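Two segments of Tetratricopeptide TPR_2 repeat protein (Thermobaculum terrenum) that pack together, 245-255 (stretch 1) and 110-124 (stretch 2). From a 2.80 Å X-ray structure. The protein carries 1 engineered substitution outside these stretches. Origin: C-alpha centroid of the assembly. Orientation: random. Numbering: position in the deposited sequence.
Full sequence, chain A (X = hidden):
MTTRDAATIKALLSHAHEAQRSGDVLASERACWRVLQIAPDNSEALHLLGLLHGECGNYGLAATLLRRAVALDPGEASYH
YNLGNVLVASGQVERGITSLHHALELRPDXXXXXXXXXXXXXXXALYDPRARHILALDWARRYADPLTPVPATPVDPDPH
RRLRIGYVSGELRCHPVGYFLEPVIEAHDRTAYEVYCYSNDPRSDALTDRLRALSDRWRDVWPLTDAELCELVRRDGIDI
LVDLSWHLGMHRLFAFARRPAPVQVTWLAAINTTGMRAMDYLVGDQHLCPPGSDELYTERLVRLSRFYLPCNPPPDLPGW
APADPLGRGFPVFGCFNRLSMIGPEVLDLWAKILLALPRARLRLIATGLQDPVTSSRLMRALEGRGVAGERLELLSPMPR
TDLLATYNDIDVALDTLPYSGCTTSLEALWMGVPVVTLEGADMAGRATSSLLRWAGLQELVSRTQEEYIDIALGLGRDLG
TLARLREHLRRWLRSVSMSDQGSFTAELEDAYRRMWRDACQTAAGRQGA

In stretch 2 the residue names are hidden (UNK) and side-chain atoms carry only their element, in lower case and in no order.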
# COMPACT_ATOMS: atom_id res chain seq x y z
N SER A 245 -5.55 -5.02 -5.06
CA SER A 245 -4.17 -4.52 -5.21
C SER A 245 -4.04 -3.06 -5.62
O SER A 245 -3.19 -2.35 -5.08
CB SER A 245 -3.36 -5.40 -6.16
OG SER A 245 -3.06 -6.65 -5.55
N TRP A 246 -4.85 -2.62 -6.59
CA TRP A 246 -4.79 -1.26 -7.18
C TRP A 246 -3.41 -1.06 -7.83
O TRP A 246 -2.59 -1.99 -7.94
CB TRP A 246 -5.17 -0.19 -6.12
CG TRP A 246 -5.35 1.27 -6.56
CD1 TRP A 246 -6.45 1.86 -7.11
CD2 TRP A 246 -4.37 2.32 -6.40
NE1 TRP A 246 -6.20 3.20 -7.34
CE2 TRP A 246 -4.93 3.50 -6.92
CE3 TRP A 246 -3.07 2.35 -5.92
CZ2 TRP A 246 -4.22 4.72 -6.94
CZ3 TRP A 246 -2.36 3.55 -5.94
CH2 TRP A 246 -2.93 4.71 -6.44
N HIS A 247 -3.17 0.14 -8.33
CA HIS A 247 -1.87 0.53 -8.83
C HIS A 247 -0.65 0.28 -7.91
O HIS A 247 0.46 0.19 -8.43
CB HIS A 247 -1.92 1.99 -9.23
CG HIS A 247 -2.71 2.24 -10.47
ND1 HIS A 247 -4.02 2.65 -10.45
CD2 HIS A 247 -2.37 2.14 -11.77
CE1 HIS A 247 -4.45 2.80 -11.69
NE2 HIS A 247 -3.47 2.50 -12.51
N LEU A 248 -0.85 0.12 -6.60
CA LEU A 248 0.24 -0.04 -5.64
C LEU A 248 0.80 -1.45 -5.63
O LEU A 248 1.86 -1.67 -5.08
CB LEU A 248 -0.22 0.24 -4.20
CG LEU A 248 -0.59 1.64 -3.74
CD1 LEU A 248 -1.34 1.64 -2.42
CD2 LEU A 248 0.63 2.54 -3.68
N GLY A 249 0.08 -2.41 -6.19
CA GLY A 249 0.45 -3.81 -6.03
C GLY A 249 0.46 -4.55 -7.33
O GLY A 249 0.23 -3.97 -8.38
N MET A 250 0.70 -5.85 -7.25
CA MET A 250 0.67 -6.70 -8.42
C MET A 250 -0.79 -6.97 -8.84
O MET A 250 -1.33 -8.06 -8.67
CB MET A 250 1.43 -7.99 -8.15
CG MET A 250 2.90 -7.76 -7.84
SD MET A 250 3.88 -9.22 -8.23
CE MET A 250 3.91 -9.12 -10.03
N HIS A 251 -1.40 -5.93 -9.40
CA HIS A 251 -2.81 -5.93 -9.78
C HIS A 251 -3.04 -6.76 -11.05
O HIS A 251 -2.09 -7.28 -11.65
CB HIS A 251 -3.29 -4.49 -10.02
CG HIS A 251 -2.59 -3.80 -11.16
ND1 HIS A 251 -1.71 -2.76 -10.97
CD2 HIS A 251 -2.63 -4.01 -12.49
CE1 HIS A 251 -1.24 -2.36 -12.13
NE2 HIS A 251 -1.79 -3.10 -13.07
N ARG A 252 -4.31 -6.82 -11.45
CA ARG A 252 -4.71 -7.53 -12.65
C ARG A 252 -5.84 -6.76 -13.34
O ARG A 252 -6.87 -7.32 -13.71
CB ARG A 252 -5.12 -8.96 -12.25
CG ARG A 252 -4.69 -10.06 -13.20
CD ARG A 252 -3.21 -10.00 -13.53
NE ARG A 252 -2.61 -11.32 -13.57
CZ ARG A 252 -2.72 -12.20 -14.55
NH1 ARG A 252 -3.44 -11.95 -15.63
NH2 ARG A 252 -2.10 -13.36 -14.42
N LEU A 253 -5.58 -5.48 -13.58
CA LEU A 253 -6.59 -4.52 -14.00
C LEU A 253 -6.91 -4.63 -15.47
O LEU A 253 -7.94 -4.12 -15.90
CB LEU A 253 -6.13 -3.09 -13.69
CG LEU A 253 -6.10 -2.68 -12.22
CD1 LEU A 253 -5.25 -1.43 -12.03
CD2 LEU A 253 -7.51 -2.45 -11.69
N PHE A 254 -6.05 -5.26 -16.25
CA PHE A 254 -6.36 -5.49 -17.67
C PHE A 254 -7.33 -6.68 -17.84
O PHE A 254 -8.04 -6.75 -18.82
CB PHE A 254 -5.09 -5.70 -18.48
CG PHE A 254 -4.10 -4.59 -18.31
CD1 PHE A 254 -4.46 -3.28 -18.60
CD2 PHE A 254 -2.82 -4.85 -17.83
CE1 PHE A 254 -3.56 -2.25 -18.43
CE2 PHE A 254 -1.92 -3.82 -17.66
CZ PHE A 254 -2.28 -2.52 -17.96
N ALA A 255 -7.34 -7.59 -16.88
CA ALA A 255 -8.43 -8.55 -16.78
C ALA A 255 -9.74 -7.82 -16.43
O ALA A 255 -10.76 -8.03 -17.09
CB ALA A 255 -8.10 -9.64 -15.77
N UNK A 110 5.02 2.22 -21.76
CA UNK A 110 5.47 1.49 -20.58
C UNK A 110 4.36 1.62 -19.53
O UNK A 110 4.40 2.53 -18.69
c UNK A 110 9.05 1.49 -19.12
c UNK A 110 9.90 0.69 -18.36
c UNK A 110 8.05 -0.70 -17.75
c UNK A 110 7.20 0.10 -18.51
c UNK A 110 9.39 -0.40 -17.68
o UNK A 110 10.25 -1.18 -16.93
c UNK A 110 7.69 1.20 -19.23
c UNK A 110 6.79 2.10 -20.06
N UNK A 111 3.38 0.71 -19.55
CA UNK A 111 2.24 0.78 -18.63
C UNK A 111 2.60 0.66 -17.12
O UNK A 111 1.89 1.24 -16.30
c UNK A 111 1.56 -3.74 -19.64
n UNK A 111 2.15 -3.68 -18.46
c UNK A 111 1.46 -1.65 -18.96
n UNK A 111 1.14 -2.54 -19.96
c UNK A 111 1.11 -0.20 -19.03
c UNK A 111 2.10 -2.39 -18.01
N UNK A 112 3.67 -0.05 -16.78
CA UNK A 112 4.07 -0.22 -15.36
C UNK A 112 4.74 1.04 -14.83
O UNK A 112 4.54 1.40 -13.68
c UNK A 112 5.12 -3.90 -14.54
c UNK A 112 4.20 -2.73 -14.88
n UNK A 112 7.19 -5.58 -13.43
n UNK A 112 7.28 -4.24 -11.56
c UNK A 112 6.75 -4.51 -12.75
n UNK A 112 5.79 -3.72 -13.25
c UNK A 112 4.97 -1.44 -15.15
N UNK A 113 5.54 1.70 -15.67
CA UNK A 113 6.20 2.96 -15.32
C UNK A 113 5.18 4.09 -15.23
O UNK A 113 5.31 4.99 -14.41
c UNK A 113 7.27 3.31 -16.34
N UNK A 114 4.16 4.03 -16.08
CA UNK A 114 3.07 5.00 -16.06
C UNK A 114 2.26 4.88 -14.76
O UNK A 114 1.92 5.90 -14.17
c UNK A 114 1.34 5.95 -17.68
c UNK A 114 2.18 4.78 -17.30
n UNK A 114 0.27 7.59 -18.69
c UNK A 114 -0.15 7.56 -17.45
n UNK A 114 0.46 6.58 -16.82
c UNK A 114 1.20 6.59 -18.87
N UNK A 115 1.97 3.65 -14.31
CA UNK A 115 1.35 3.41 -12.99
C UNK A 115 2.25 3.94 -11.88
O UNK A 115 1.83 4.76 -11.06
o UNK A 115 0.10 1.37 -13.50
c UNK A 115 1.12 1.92 -12.71
N UNK A 116 3.49 3.44 -11.87
CA UNK A 116 4.48 3.79 -10.86
C UNK A 116 4.58 5.29 -10.67
O UNK A 116 4.58 5.78 -9.54
N UNK A 117 4.62 6.01 -11.79
CA UNK A 117 4.62 7.47 -11.79
C UNK A 117 3.35 8.00 -11.11
O UNK A 117 3.44 8.82 -10.19
c UNK A 117 4.79 9.86 -14.89
c UNK A 117 4.73 9.53 -13.41
c UNK A 117 5.86 10.21 -12.67
c UNK A 117 4.76 8.01 -13.22
N UNK A 118 2.19 7.53 -11.55
CA UNK A 118 0.90 7.88 -10.90
C UNK A 118 0.91 7.69 -9.39
O UNK A 118 0.53 8.59 -8.64
c UNK A 118 -3.72 6.41 -10.05
o UNK A 118 -5.43 7.86 -9.27
c UNK A 118 -1.62 7.30 -10.89
c UNK A 118 -2.46 6.22 -10.60
c UNK A 118 -2.10 8.59 -10.64
c UNK A 118 -3.36 8.79 -10.08
c UNK A 118 -4.17 7.68 -9.79
c UNK A 118 -0.25 7.08 -11.51
N UNK A 119 1.36 6.51 -8.95
CA UNK A 119 1.53 6.21 -7.53
C UNK A 119 2.49 7.20 -6.87
O UNK A 119 2.16 7.80 -5.85
c UNK A 119 2.56 4.55 -5.89
c UNK A 119 0.98 3.77 -7.66
c UNK A 119 2.06 4.77 -7.32
N UNK A 120 3.66 7.36 -7.47
CA UNK A 120 4.74 8.20 -6.93
C UNK A 120 4.30 9.62 -6.62
O UNK A 120 4.74 10.20 -5.62
c UNK A 120 5.92 8.22 -7.87
N UNK A 121 3.43 10.19 -7.46
CA UNK A 121 2.91 11.55 -7.27
C UNK A 121 2.21 11.76 -5.91
O UNK A 121 2.19 12.87 -5.40
c UNK A 121 3.78 12.02 -10.21
c UNK A 121 1.95 11.93 -8.43
c UNK A 121 2.54 12.67 -9.64
c UNK A 121 1.47 12.82 -10.72
N UNK A 122 1.66 10.70 -5.33
CA UNK A 122 0.95 10.81 -4.05
C UNK A 122 1.88 11.08 -2.86
O UNK A 122 1.43 11.62 -1.84
n UNK A 122 -2.22 8.94 -6.60
c UNK A 122 0.08 9.58 -3.81
n UNK A 122 -2.23 10.00 -4.74
c UNK A 122 -0.99 8.75 -6.03
c UNK A 122 -2.95 9.70 -5.80
c UNK A 122 -0.99 9.40 -4.85
N UNK A 123 3.16 10.75 -3.02
CA UNK A 123 4.19 11.04 -2.02
C UNK A 123 4.74 12.46 -2.07
O UNK A 123 5.61 12.78 -1.27
c UNK A 123 5.26 7.80 -3.18
c UNK A 123 5.00 8.64 -2.12
c UNK A 123 4.03 6.76 -0.93
c UNK A 123 4.92 6.46 -3.14
c UNK A 123 4.37 8.10 -0.99
o UNK A 123 3.97 4.62 -1.96
c UNK A 123 5.37 10.09 -2.18
c UNK A 123 4.30 5.95 -2.01
N UNK A 124 4.26 13.30 -2.99
CA UNK A 124 4.79 14.66 -3.16
C UNK A 124 3.68 15.70 -3.16
O UNK A 124 2.68 15.56 -3.87
c UNK A 124 5.55 14.74 -4.47
o UNK A 124 5.84 16.09 -4.78

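Position 110 has one carbon leading to a six-carbon ring that bears an oxygen, out of reach of stretch 1: Tyr110, the N-cap residue of the helix. Position 111 carries one carbon and a five-membered ring of three carbons and two nitrogens, with the CZ of Phe254 over one face. That ring is an imidazole, so the residue is His111; its ND1 is 4.0 Å from Phe254 CZ, and the planes meet obliquely at 48°.

At position 112 three carbons and a nitrogen end in a carbon with two more nitrogens, the guanidinium of Arg112. The CA-to-CB bond points sideways, and the residue is exposed, as suits a charged group; NE and NH2 are hydrogen-bonded elsewhere in the structure. Position 113 has a single carbon, Ala113, buried away from the contact. Position 114, a carbon and a five-membered ring with two nitrogens, is His114, which does not reach stretch 1.

Position 115 has one carbon and one oxygen; its CA-to-CB bond points toward stretch 1, and the oxygen lies at the edge of the His247 ring. This is Ser115, with OG 3.1 Å from His247 CD2. So short a side chain fits where the backbones come close: His247 CA and Ser115 CA are 6.0 Å apart. Position 116 has no side-chain atoms, hence Gly116; a CB would point away. Position 117, four carbons forked at the second, is Leu117, buried but remote.

Position 118 has one carbon and a six-carbon ring with an oxygen; the ring's edge meets the face of His247, and a ring carbon also touches Trp246. It is Tyr118. CE2 lies 3.8 Å from His247 ND1, with planes at 85°, and 3.6 Å from Trp246 CZ2, so one broad ring serves two neighbours, while OH is hydrogen-bonded elsewhere.

Position 119 has one carbon carrying two others, which touch Trp246 and Leu248: Val119. CG2 is 3.8 Å from Trp246 CZ3 and CG1 3.6 Å from Leu248 CD2, so the compact apolar fork meets two apolar partners. Positions 120 (one carbon) and 121 (four, forked at the second) are Ala120 and Leu121, out of reach.

Position 122, a carbon and a two-nitrogen five-membered ring near Trp246, is His122; NE2 is 4.3 Å from Trp246 CH2. Position 123, one carbon, then a six-carbon ring bearing an oxygen near Leu248, is Tyr123; OH is 4.3 Å from Leu248 CD2. Position 124, one carbon and one oxygen, is Ser124, far away.

The contact rests on apolar and aromatic packing; no hydrogen bond crosses it, and 436 Å² is buried, both sides summed. Ser115, Tyr118 and Val119 receive Trp246, His247 and Leu248, while His251 ND1 donates to Trp246 O at 3.2 Å, tying the loop to itself.

Stretch 2 (110-124) YHRAHSGLYVALHYS
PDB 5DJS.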